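Local structure of beta-lactamase/D-alanine Carboxypeptidase (Yersinia pestis, 3RJU) at residues L28-D32 against Q237-Q241; A260-R265 against Q279-L285; D295-I299 against N343-A347. The protein probably acts as a serine hydrolase of the beta-lactamase/penicillin-binding protein family, cleaving beta-lactams or D-alanine-terminated peptides, and is seen here with bound citrate. All coordinates share one frame; numbering follows the deposited sequence. Where two conformers were deposited one is given.

Contact 1: L28-D32 against Q237-Q241; sequences LVVID and QHWMQ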
ATOM      1  N   LEU A  28     -15.942   0.598  -3.643  1.00  8.96           N
ATOM      2  CA  LEU A  28     -15.835   0.193  -2.247  1.00  7.70           C
ATOM      3  C   LEU A  28     -16.015  -1.323  -2.180  1.00  9.14           C
ATOM      4  O   LEU A  28     -16.977  -1.869  -2.753  1.00 10.45           O
ATOM      5  CB  LEU A  28     -16.939   0.879  -1.414  1.00  9.46           C
ATOM      6  CG  LEU A  28     -16.997   0.547   0.084  1.00 10.15           C
ATOM      7  CD1 LEU A  28     -15.818   1.136   0.851  1.00 11.18           C
ATOM      8  CD2 LEU A  28     -18.307   1.083   0.658  1.00 11.70           C
ATOM      9  N   VAL A  29     -15.099  -1.993  -1.481  1.00  8.40           N
ATOM     10  CA  VAL A  29     -15.132  -3.435  -1.341  1.00 10.15           C
ATOM     11  C   VAL A  29     -15.112  -3.743   0.139  1.00  9.36           C
ATOM     12  O   VAL A  29     -14.176  -3.348   0.851  1.00 10.02           O
ATOM     13  CB  VAL A  29     -13.891  -4.106  -1.984  1.00 10.24           C
ATOM     14  CG1 VAL A  29     -13.912  -5.625  -1.746  1.00  9.92           C
ATOM     15  CG2 VAL A  29     -13.829  -3.787  -3.479  1.00 13.47           C
ATOM     16  N   VAL A  30     -16.136  -4.460   0.602  1.00 10.12           N
ATOM     17  CA  VAL A  30     -16.245  -4.810   2.008  1.00  9.25           C
ATOM     18  C   VAL A  30     -16.280  -6.324   2.142  1.00  9.77           C
ATOM     19  O   VAL A  30     -17.102  -6.990   1.500  1.00 10.71           O
ATOM     20  CB  VAL A  30     -17.535  -4.207   2.641  1.00  7.90           C
ATOM     21  CG1 VAL A  30     -17.658  -4.594   4.116  1.00 10.27           C
ATOM     22  CG2 VAL A  30     -17.553  -2.687   2.486  1.00  9.18           C
ATOM     23  N   ILE A  31     -15.404  -6.868   2.985  1.00  8.79           N
ATOM     24  CA  ILE A  31     -15.434  -8.287   3.301  1.00 10.48           C
ATOM     25  C   ILE A  31     -15.737  -8.407   4.774  1.00 10.83           C
ATOM     26  O   ILE A  31     -15.056  -7.810   5.589  1.00 11.24           O
ATOM     27  CB  ILE A  31     -14.093  -8.991   3.008  1.00  9.83           C
ATOM     28  CG1 ILE A  31     -13.782  -8.945   1.514  1.00 11.09           C
ATOM     29  CG2 ILE A  31     -14.148 -10.454   3.498  1.00 10.84           C
ATOM     30  CD1 ILE A  31     -12.380  -9.422   1.118  1.00 11.34           C
ATOM     31  N   ASP A  32     -16.765  -9.180   5.115  1.00 10.94           N
ATOM     32  CA  ASP A  32     -17.143  -9.365   6.508  1.00 11.28           C
ATOM     33  C   ASP A  32     -17.497 -10.834   6.664  1.00 12.29           C
ATOM     34  O   ASP A  32     -18.607 -11.256   6.345  1.00 12.68           O
ATOM     35  CB  ASP A  32     -18.321  -8.454   6.854  1.00 13.78           C
ATOM     36  CG  ASP A  32     -18.711  -8.520   8.326  1.00 17.56           C
ATOM     37  OD1 ASP A  32     -18.506  -9.573   8.977  1.00 19.16           O
ATOM     38  OD2 ASP A  32     -19.254  -7.514   8.826  1.00 20.64           O
ATOM     39  N   GLN A 237     -10.091  -7.223  -3.949  1.00  9.70           N
ATOM     40  CA  GLN A 237     -10.925  -8.056  -3.085  1.00 10.20           C
ATOM     41  C   GLN A 237     -10.210  -9.386  -2.789  1.00 10.08           C
ATOM     42  O   GLN A 237     -10.132  -9.833  -1.641  1.00 10.28           O
ATOM     43  CB  GLN A 237     -12.289  -8.350  -3.720  1.00 10.65           C
ATOM     44  CG  GLN A 237     -13.161  -9.245  -2.871  1.00 11.76           C
ATOM     45  CD  GLN A 237     -14.306  -9.873  -3.663  1.00 14.93           C
ATOM     46  OE1 GLN A 237     -14.873  -9.241  -4.559  1.00 18.43           O
ATOM     47  NE2 GLN A 237     -14.648 -11.122  -3.337  1.00 15.77           N
ATOM     48  N   HIS A 238      -9.707 -10.030  -3.840  1.00  9.90           N
ATOM     49  CA  HIS A 238      -9.038 -11.317  -3.683  1.00 12.14           C
ATOM     50  C   HIS A 238      -7.787 -11.208  -2.812  1.00 11.49           C
ATOM     51  O   HIS A 238      -7.539 -12.084  -1.980  1.00 13.66           O
ATOM     52  CB  HIS A 238      -8.714 -11.931  -5.052  1.00 16.61           C
ATOM     53  CG  HIS A 238      -9.929 -12.240  -5.867  1.00 22.88           C
ATOM     54  ND1 HIS A 238     -10.978 -12.989  -5.376  1.00 27.35           N
ATOM     55  CD2 HIS A 238     -10.274 -11.895  -7.131  1.00 25.43           C
ATOM     56  CE1 HIS A 238     -11.917 -13.092  -6.301  1.00 28.66           C
ATOM     57  NE2 HIS A 238     -11.515 -12.435  -7.376  1.00 28.54           N
ATOM     58  N   TRP A 239      -7.025 -10.127  -2.979  1.00 11.35           N
ATOM     59  CA  TRP A 239      -5.823  -9.916  -2.179  1.00 10.82           C
ATOM     60  C   TRP A 239      -6.179  -9.720  -0.711  1.00 10.39           C
ATOM     61  O   TRP A 239      -5.595 -10.345   0.187  1.00 10.91           O
ATOM     62  CB  TRP A 239      -5.021  -8.710  -2.690  1.00  9.44           C
ATOM     63  CG  TRP A 239      -3.673  -8.627  -2.063  1.00  9.87           C
ATOM     64  CD1 TRP A 239      -2.574  -9.328  -2.431  1.00 11.38           C
ATOM     65  CD2 TRP A 239      -3.282  -7.814  -0.948  1.00  8.97           C
ATOM     66  NE1 TRP A 239      -1.511  -9.014  -1.610  1.00  9.70           N
ATOM     67  CE2 TRP A 239      -1.915  -8.079  -0.698  1.00  8.24           C
ATOM     68  CE3 TRP A 239      -3.945  -6.879  -0.149  1.00 10.21           C
ATOM     69  CZ2 TRP A 239      -1.201  -7.451   0.329  1.00  8.25           C
ATOM     70  CZ3 TRP A 239      -3.240  -6.261   0.875  1.00 10.99           C
ATOM     71  CH2 TRP A 239      -1.878  -6.547   1.098  1.00 10.83           C
HETATM   72  N   MSE A 240      -7.157  -8.860  -0.461  1.00  7.90           N
HETATM   73  CA  MSE A 240      -7.530  -8.540   0.905  1.00  9.12           C
HETATM   74  C   MSE A 240      -8.091  -9.786   1.616  1.00 10.36           C
HETATM   75  O   MSE A 240      -7.876  -9.976   2.816  1.00 10.44           O
HETATM   76  CB  MSE A 240      -8.560  -7.406   0.902  1.00 10.17           C
HETATM   77  CG  MSE A 240      -8.945  -6.963   2.289  1.00 10.82           C
HETATM   78 SE   MSE A 240      -9.879  -5.244   2.334  0.76 12.14          SE
HETATM   79  CE  MSE A 240     -11.534  -5.792   1.469  1.00 12.31           C
ATOM     80  N   GLN A 241      -8.800 -10.632   0.875  1.00 10.15           N
ATOM     81  CA  GLN A 241      -9.442 -11.821   1.447  1.00 11.46           C
ATOM     82  C   GLN A 241      -8.439 -12.742   2.145  1.00 11.91           C
ATOM     83  O   GLN A 241      -8.791 -13.438   3.098  1.00 12.19           O
ATOM     84  CB  GLN A 241     -10.199 -12.605   0.355  1.00 11.02           C
ATOM     85  CG  GLN A 241     -10.945 -13.868   0.860  1.00 11.53           C
ATOM     86  CD  GLN A 241     -12.079 -13.532   1.792  1.00 12.21           C
ATOM     87  OE1 GLN A 241     -13.152 -13.127   1.349  1.00 13.58           O
ATOM     88  NE2 GLN A 241     -11.839 -13.656   3.098  1.00 10.63           N
TER

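Contact 2: A260-R265 against Q279-L285; sequences ALYFQR and QADALGL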
ATOM      1  N   ALA A 260       2.810  -8.385  11.429  1.00 10.56           N
ATOM      2  CA  ALA A 260       3.546  -8.250  12.684  1.00 11.70           C
ATOM      3  C   ALA A 260       3.960  -6.797  12.896  1.00 12.02           C
ATOM      4  O   ALA A 260       4.348  -6.089  11.954  1.00 11.60           O
ATOM      5  CB  ALA A 260       4.776  -9.150  12.677  1.00 12.90           C
ATOM      6  N   LEU A 261       3.889  -6.355  14.143  1.00 11.51           N
ATOM      7  CA  LEU A 261       4.240  -4.990  14.471  1.00 10.68           C
ATOM      8  C   LEU A 261       5.641  -4.929  15.047  1.00 11.36           C
ATOM      9  O   LEU A 261       6.012  -5.764  15.869  1.00 12.36           O
ATOM     10  CB  LEU A 261       3.253  -4.436  15.472  1.00 12.36           C
ATOM     11  CG  LEU A 261       1.842  -4.402  14.885  1.00 13.04           C
ATOM     12  CD1 LEU A 261       0.881  -4.031  15.974  1.00 14.45           C
ATOM     13  CD2 LEU A 261       1.762  -3.415  13.718  1.00 13.60           C
ATOM     14  N   TYR A 262       6.396  -3.917  14.636  1.00 11.12           N
ATOM     15  CA  TYR A 262       7.817  -3.819  14.980  1.00 11.62           C
ATOM     16  C   TYR A 262       8.194  -2.627  15.829  1.00 11.34           C
ATOM     17  O   TYR A 262       9.167  -2.702  16.600  1.00 13.77           O
ATOM     18  CB  TYR A 262       8.698  -3.884  13.728  1.00 11.77           C
ATOM     19  CG  TYR A 262       8.774  -5.285  13.189  1.00 11.07           C
ATOM     20  CD1 TYR A 262       9.789  -6.158  13.578  1.00 12.77           C
ATOM     21  CD2 TYR A 262       7.780  -5.777  12.352  1.00 11.55           C
ATOM     22  CE1 TYR A 262       9.842  -7.460  13.098  1.00 12.12           C
ATOM     23  CE2 TYR A 262       7.829  -7.077  11.857  1.00 11.32           C
ATOM     24  CZ  TYR A 262       8.845  -7.921  12.247  1.00 11.68           C
ATOM     25  OH  TYR A 262       8.882  -9.209  11.772  1.00 12.93           O
ATOM     26  N   PHE A 263       7.453  -1.523  15.696  1.00  9.99           N
ATOM     27  CA  PHE A 263       7.725  -0.345  16.520  1.00 10.59           C
ATOM     28  C   PHE A 263       6.438   0.209  17.106  1.00 10.74           C
ATOM     29  O   PHE A 263       5.555   0.655  16.372  1.00 13.18           O
ATOM     30  CB  PHE A 263       8.426   0.758  15.711  1.00 11.38           C
ATOM     31  CG  PHE A 263       9.768   0.353  15.178  1.00 11.74           C
ATOM     32  CD1 PHE A 263      10.933   0.584  15.912  1.00 13.19           C
ATOM     33  CD2 PHE A 263       9.875  -0.270  13.946  1.00 12.24           C
ATOM     34  CE1 PHE A 263      12.170   0.186  15.423  1.00 14.37           C
ATOM     35  CE2 PHE A 263      11.104  -0.655  13.451  1.00 13.45           C
ATOM     36  CZ  PHE A 263      12.251  -0.437  14.194  1.00 14.59           C
ATOM     37  N   GLN A 264       6.333   0.202  18.427  1.00  9.89           N
ATOM     38  CA  GLN A 264       5.286   0.970  19.086  1.00 10.01           C
ATOM     39  C   GLN A 264       5.624   2.455  18.925  1.00  9.73           C
ATOM     40  O   GLN A 264       6.803   2.826  18.845  1.00 10.76           O
ATOM     41  CB  GLN A 264       5.235   0.617  20.568  1.00 12.98           C
ATOM     42  CG  GLN A 264       4.842  -0.826  20.820  1.00 15.30           C
ATOM     43  CD  GLN A 264       3.469  -1.171  20.252  1.00 18.05           C
ATOM     44  OE1 GLN A 264       2.524  -0.410  20.395  1.00 19.60           O
ATOM     45  NE2 GLN A 264       3.367  -2.323  19.592  1.00 19.62           N
ATOM     46  N   ARG A 265       4.612   3.312  18.899  1.00  9.15           N
ATOM     47  CA  ARG A 265       4.858   4.733  18.698  1.00  9.41           C
ATOM     48  C   ARG A 265       5.865   5.269  19.717  1.00  9.65           C
ATOM     49  O   ARG A 265       6.770   6.039  19.378  1.00 11.19           O
ATOM     50  CB  ARG A 265       3.544   5.522  18.797  1.00  9.29           C
ATOM     51  CG  ARG A 265       3.667   6.927  18.273  1.00 10.19           C
ATOM     52  CD  ARG A 265       2.355   7.704  18.389  1.00 11.59           C
ATOM     53  NE  ARG A 265       2.483   9.045  17.830  1.00 12.31           N
ATOM     54  CZ  ARG A 265       2.295   9.345  16.543  1.00 11.86           C
ATOM     55  NH1 ARG A 265       1.936   8.406  15.672  1.00 11.50           N
ATOM     56  NH2 ARG A 265       2.470  10.591  16.122  1.00 12.06           N
ATOM     57  N   GLN A 279      -3.798   8.730  14.279  1.00 11.18           N
ATOM     58  CA  GLN A 279      -2.534   8.462  14.957  1.00 11.99           C
ATOM     59  C   GLN A 279      -2.095   7.015  14.801  1.00 11.14           C
ATOM     60  O   GLN A 279      -2.870   6.092  15.071  1.00 11.78           O
ATOM     61  CB  GLN A 279      -2.643   8.786  16.441  1.00 13.64           C
ATOM     62  CG  GLN A 279      -1.400   8.440  17.232  1.00 15.84           C
ATOM     63  CD  GLN A 279      -1.496   8.944  18.657  1.00 18.58           C
ATOM     64  OE1 GLN A 279      -1.509  10.157  18.902  1.00 20.35           O
ATOM     65  NE2 GLN A 279      -1.601   8.015  19.606  1.00 19.48           N
ATOM     66  N   ALA A 280      -0.842   6.841  14.374  1.00 10.25           N
ATOM     67  CA  ALA A 280      -0.233   5.532  14.267  1.00 10.43           C
ATOM     68  C   ALA A 280       0.249   5.107  15.637  1.00 10.85           C
ATOM     69  O   ALA A 280       1.160   5.714  16.203  1.00 12.61           O
ATOM     70  CB  ALA A 280       0.948   5.565  13.289  1.00 10.58           C
ATOM     71  N   ASP A 281      -0.364   4.066  16.182  1.00 10.55           N
ATOM     72  CA  ASP A 281       0.064   3.562  17.485  1.00 10.40           C
ATOM     73  C   ASP A 281       1.179   2.518  17.407  1.00 10.11           C
ATOM     74  O   ASP A 281       1.940   2.328  18.371  1.00 11.78           O
ATOM     75  CB  ASP A 281      -1.141   3.057  18.262  1.00 11.62           C
ATOM     76  CG  ASP A 281      -2.076   4.184  18.620  1.00 14.13           C
ATOM     77  OD1 ASP A 281      -1.577   5.169  19.206  1.00 16.44           O
ATOM     78  OD2 ASP A 281      -3.277   4.115  18.280  1.00 14.10           O
ATOM     79  N   ALA A 282       1.291   1.849  16.259  1.00  8.80           N
ATOM     80  CA  ALA A 282       2.418   0.948  16.022  1.00  9.43           C
ATOM     81  C   ALA A 282       2.668   0.852  14.537  1.00  9.53           C
ATOM     82  O   ALA A 282       1.735   0.997  13.731  1.00 11.04           O
ATOM     83  CB  ALA A 282       2.183  -0.452  16.647  1.00 10.20           C
ATOM     84  N   LEU A 283       3.930   0.640  14.168  1.00  8.65           N
ATOM     85  CA  LEU A 283       4.299   0.496  12.768  1.00  8.74           C
ATOM     86  C   LEU A 283       4.683  -0.947  12.493  1.00  9.34           C
ATOM     87  O   LEU A 283       5.465  -1.554  13.257  1.00  9.79           O
ATOM     88  CB  LEU A 283       5.498   1.393  12.439  1.00  9.33           C
ATOM     89  CG  LEU A 283       5.367   2.887  12.751  1.00 11.46           C
ATOM     90  CD1 LEU A 283       6.550   3.667  12.171  1.00 10.85           C
ATOM     91  CD2 LEU A 283       4.051   3.441  12.276  1.00 12.82           C
ATOM     92  N   GLY A 284       4.136  -1.504  11.417  1.00  8.69           N
ATOM     93  CA  GLY A 284       4.552  -2.811  10.956  1.00  9.83           C
ATOM     94  C   GLY A 284       5.341  -2.700   9.666  1.00  8.20           C
ATOM     95  O   GLY A 284       6.045  -1.705   9.408  1.00  8.20           O
ATOM     96  N   LEU A 285       5.208  -3.727   8.841  1.00  7.63           N
ATOM     97  CA  LEU A 285       5.881  -3.807   7.564  1.00  8.23           C
ATOM     98  C   LEU A 285       4.932  -3.158   6.560  1.00  9.81           C
ATOM     99  O   LEU A 285       4.114  -3.833   5.910  1.00 11.03           O
ATOM    100  CB  LEU A 285       6.153  -5.278   7.218  1.00  8.65           C
ATOM    101  CG  LEU A 285       6.901  -6.039   8.344  1.00  9.27           C
ATOM    102  CD1 LEU A 285       7.067  -7.521   8.011  1.00  9.49           C
ATOM    103  CD2 LEU A 285       8.271  -5.384   8.715  1.00 10.28           C
TER
HETATM  104  O   HOH W   1       3.204  -5.496   9.551  1.00 10.22           O

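Contact 3: D295-I299 against N343-A347; sequences DLPGI and NQLVA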
ATOM      1  N   ASP A 295     -14.797   5.773  19.517  0.52 21.49           N
ATOM      2  CA  ASP A 295     -15.699   4.688  19.187  0.52 22.43           C
ATOM      3  C   ASP A 295     -15.139   3.844  18.052  0.52 18.35           C
ATOM      4  O   ASP A 295     -15.894   3.158  17.356  0.52 18.77           O
ATOM      5  CB  ASP A 295     -17.040   5.270  18.767  0.52 26.71           C
ATOM      6  CG  ASP A 295     -16.887   6.592  18.060  0.52 31.06           C
ATOM      7  OD1 ASP A 295     -16.293   6.607  16.960  0.52 31.72           O
ATOM      8  OD2 ASP A 295     -17.345   7.619  18.609  0.52 33.88           O
ATOM      9  N   LEU A 296     -13.823   3.895  17.852  1.00 15.23           N
ATOM     10  CA  LEU A 296     -13.224   3.109  16.782  1.00 13.34           C
ATOM     11  C   LEU A 296     -12.514   1.886  17.361  1.00 13.75           C
ATOM     12  O   LEU A 296     -11.949   1.948  18.455  1.00 15.07           O
ATOM     13  CB  LEU A 296     -12.225   3.944  15.987  1.00 12.63           C
ATOM     14  CG  LEU A 296     -12.775   5.162  15.243  1.00 14.74           C
ATOM     15  CD1 LEU A 296     -11.639   5.901  14.546  1.00 15.49           C
ATOM     16  CD2 LEU A 296     -13.872   4.770  14.235  1.00 16.58           C
ATOM     17  N   PRO A 297     -12.556   0.760  16.636  1.00 13.64           N
ATOM     18  CA  PRO A 297     -11.824  -0.433  17.065  1.00 13.09           C
ATOM     19  C   PRO A 297     -10.341  -0.334  16.705  1.00 12.98           C
ATOM     20  O   PRO A 297      -9.941   0.636  16.060  1.00 13.12           O
ATOM     21  CB  PRO A 297     -12.488  -1.543  16.256  1.00 13.31           C
ATOM     22  CG  PRO A 297     -12.895  -0.872  14.973  1.00 13.38           C
ATOM     23  CD  PRO A 297     -13.308   0.535  15.383  1.00 11.92           C
ATOM     24  N   GLY A 298      -9.540  -1.303  17.141  1.00 13.83           N
ATOM     25  CA  GLY A 298      -8.153  -1.387  16.713  1.00 12.90           C
ATOM     26  C   GLY A 298      -8.147  -1.790  15.256  1.00 11.80           C
ATOM     27  O   GLY A 298      -8.793  -2.766  14.872  1.00 13.14           O
ATOM     28  N   ILE A 299      -7.425  -1.025  14.447  1.00 10.19           N
ATOM     29  CA  ILE A 299      -7.486  -1.151  13.007  1.00  9.99           C
ATOM     30  C   ILE A 299      -6.087  -1.266  12.419  1.00 10.22           C
ATOM     31  O   ILE A 299      -5.189  -0.502  12.781  1.00 10.15           O
ATOM     32  CB  ILE A 299      -8.192   0.101  12.406  1.00  9.99           C
ATOM     33  CG1 ILE A 299      -9.698   0.066  12.734  1.00 10.83           C
ATOM     34  CG2 ILE A 299      -7.941   0.210  10.886  1.00  9.77           C
ATOM     35  CD1 ILE A 299     -10.426   1.380  12.440  1.00 12.68           C
ATOM     36  N   ASN A 343     -13.366   4.190   8.456  1.00  9.45           N
ATOM     37  CA  ASN A 343     -13.134   3.767   9.832  1.00  9.62           C
ATOM     38  C   ASN A 343     -14.440   3.674  10.611  1.00 10.38           C
ATOM     39  O   ASN A 343     -14.646   2.748  11.396  1.00 10.13           O
ATOM     40  CB  ASN A 343     -12.135   4.692  10.537  1.00 10.08           C
ATOM     41  CG  ASN A 343     -10.733   4.574   9.963  1.00  9.48           C
ATOM     42  OD1 ASN A 343     -10.350   3.502   9.453  1.00 11.88           O
ATOM     43  ND2 ASN A 343      -9.959   5.675  10.028  1.00  9.31           N
ATOM     44  N   GLN A 344     -15.334   4.627  10.375  1.00  9.61           N
ATOM     45  CA  GLN A 344     -16.635   4.579  11.021  1.00 11.09           C
ATOM     46  C   GLN A 344     -17.484   3.413  10.527  1.00 10.23           C
ATOM     47  O   GLN A 344     -18.213   2.801  11.310  1.00 10.86           O
ATOM     48  CB  GLN A 344     -17.361   5.908  10.848  1.00 12.88           C
ATOM     49  CG  GLN A 344     -16.673   7.008  11.611  1.00 15.03           C
ATOM     50  CD  GLN A 344     -17.232   8.372  11.308  1.00 18.56           C
ATOM     51  OE1 GLN A 344     -18.361   8.503  10.825  1.00 20.92           O
ATOM     52  NE2 GLN A 344     -16.448   9.407  11.593  1.00 18.94           N
ATOM     53  N   LEU A 345     -17.399   3.113   9.232  1.00 10.02           N
ATOM     54  CA  LEU A 345     -18.048   1.920   8.695  1.00 10.21           C
ATOM     55  C   LEU A 345     -17.518   0.663   9.403  1.00 10.07           C
ATOM     56  O   LEU A 345     -18.289  -0.195   9.837  1.00 10.55           O
ATOM     57  CB  LEU A 345     -17.823   1.815   7.185  1.00 10.11           C
ATOM     58  CG  LEU A 345     -18.251   0.504   6.497  1.00  9.09           C
ATOM     59  CD1 LEU A 345     -19.732   0.165   6.732  1.00 10.09           C
ATOM     60  CD2 LEU A 345     -17.951   0.591   5.009  1.00 10.01           C
ATOM     61  N   VAL A 346     -16.195   0.562   9.514  1.00 10.96           N
ATOM     62  CA  VAL A 346     -15.582  -0.593  10.168  1.00 10.06           C
ATOM     63  C   VAL A 346     -16.084  -0.692  11.619  1.00 10.51           C
ATOM     64  O   VAL A 346     -16.388  -1.784  12.116  1.00 10.86           O
ATOM     65  CB  VAL A 346     -14.037  -0.519  10.111  1.00  9.49           C
ATOM     66  CG1 VAL A 346     -13.409  -1.542  11.042  1.00  9.66           C
ATOM     67  CG2 VAL A 346     -13.554  -0.748   8.680  1.00  9.28           C
ATOM     68  N   ALA A 347     -16.217   0.453  12.276  1.00 10.56           N
ATOM     69  CA  ALA A 347     -16.682   0.478  13.666  1.00 10.44           C
ATOM     70  C   ALA A 347     -18.109  -0.071  13.777  1.00 11.71           C
ATOM     71  O   ALA A 347     -18.440  -0.781  14.737  1.00 12.29           O
ATOM     72  CB  ALA A 347     -16.613   1.892  14.238  1.00 12.21           C
TER

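Contact 1: L28-D32 against Q237-Q241
Ile31 turns CG1 away from its carbonyl carbon (chi1 -64°) and stays extended to CD1, while Met240, built as selenomethionine, is extended to SE and then bends (chi3 68°); the two chains run past one another head to tail, CD1 of Ile31 3.7 Å from CE of Met240. This is helix-on-sheet packing in the alpha-beta sandwich of the beta-lactamase fold: helix 233-241 lies on one face of the sheet, over strand 25-32, at 31° and 9.4 Å between the local axes. Alternation along the strand sends Val29 and Ile31 to this helix, while Leu28 and Val30 pack on helix 6-20 across the sheet. Branched aliphatic residues suit such a strand, being compact and apolar on both faces. Gln237 contributes its hydrocarbon part, crossing Val29 at about a right angle with CB 3.7 Å from Val29 CG1. Its extended chain continues to Val36 and Asn38 of the edge strand 35-42. The CE methyl of Met240 also reaches the strand backbone, 3.7 Å from Val29 O; an unbranched chain suits a methyl that touches two residues. Gln241, whose NE2 is bonded to Leu244 O, bends at chi2 and brings OE1 to 3.6 Å from CG2 of Ile31.

Contact 2: A260-R265 against Q279-L285
Over one face of the Arg265 guanidinium lies the chain of Gln279, its CG 3.7 Å from NH1 and offset toward the rim, with the amide stacked on the guanidinium at only 19° between planes. At the edge, in the guanidinium plane, sits Ala280 O, which takes a nearly straight bond from NH1 (2.9 Å, 164°). These groups close one end of an antiparallel pair, strands 261-264 and 282-284, at the margin of the large sheet, interrupted by a classic beta bulge in which Tyr262 and Phe263 both face Leu283. Arginine suits this end because its extended chain, with CG anti to the backbone N (chi1 -166°), runs along the backbone of 279-281 and carries NH1 on to a salt bridge with Asp275. The Gln279 amide is itself held in place by its NE2, which bonds the syn side of Asp281 OD1; the other oxygen, OD2, forms a salt bridge with Lys293 and accepts a hydrogen bond from Ala291 N.

In the bulge, Leu283 O receives two N-H groups, from Tyr262 at 2.9 Å and from Phe263 at 3.1 Å, and Leu283 N returns a 2.7 Å bond to Phe263 O. Beside the bulge, the Tyr262 ring meets Leu285 obliquely, with CE2 3.6 Å from CD2. Leucine fits there because it also packs on Leu109 and Ala112 of helix 108-113 and on Met72 and Val73 of helix 64-77. On the opposite face from Phe263 and Leu283, the small Ala282 meets the amide end of Gln264, whose chain bends at chi2. Gly284 has no side chain, so Ala260 O can approach its CA to 3.4 Å. Where the strands part, a water takes over the bonding: it donates to Ala260 O and accepts from Leu285 N at 2.8 Å.

Contact 3: D295-I299 against N343-A347
Ala347 and Pro297 form the close part of this contact, with CB of the alanine 3.8 Å from CD of the proline ring and 3.4 Å from Asp295 O. Alanine suits the position because its single methyl lets the loop backbone come right up to helix 336-349. Leu296 adds one branch: CG is anti to the carbonyl carbon (chi1 -63°), and CD2 comes over the helix backbone to 3.6 Å from Asn343 O. That oxygen keeps its ordinary helical bond from Ala347 N. No hydrogen bond joins the two segments, so the contact rests on apolar packing and on methyls against backbone oxygens.

Deeper in, Ile299 at the start of strand 299-306 crosses Asn343 obliquely, its CD1 3.7 Å from OD1. Asparagine can be buried here because OD1 is hydrogen-bonded to the hydroxyl of Tyr312 in the neighbouring strand and ND2 also has a hydrogen-bonding partner. The packing is slacker beside Val346: its CG1, anti to the backbone N (chi1 168°), is 4.0 Å from Pro297 CG but 4.4 Å from Ile299 CG1.

The outer margin is looser still. Asp295 and Gln344 are exposed to solvent, polar residues apt for a surface, and the Gln344 chain only brushes Leu296, with CG 4.4 Å from CD2. A glycerol, probably from the crystallisation medium, also lies by the Pro297 side chain. The loop joins strand 288-290 to strand 299-306 and packs against the C-terminal helix, which lies next to the N-terminal helix 6-20 on the same face of the antiparallel sheet, as in serine beta-lactamases and penicillin-binding proteins.

All three contacts are built around the same antiparallel sheet. Contacts 1 and 3, with centres 16 Å apart, touch on the face opposite helix 233-241: Val30 CG2 meets Leu345 CD2 at 4.2 Å, so strand 25-32 packs on helix 233-241 on one face and on the terminal helices on the other. Contact 2 lies farther along, at the opposite margin of the sheet from strand 35-42, its centre about 23 Å from that of contact 1 and 17 Å from that of contact 3. The probable active site is suggested by an SxxK pattern, Ser62 and Lys65, at the start of helix 64-77, on which Leu285 of contact 2 packs. Lys302, perhaps its KTG-type partner, follows Ile299 of contact 3 along strand 299-306.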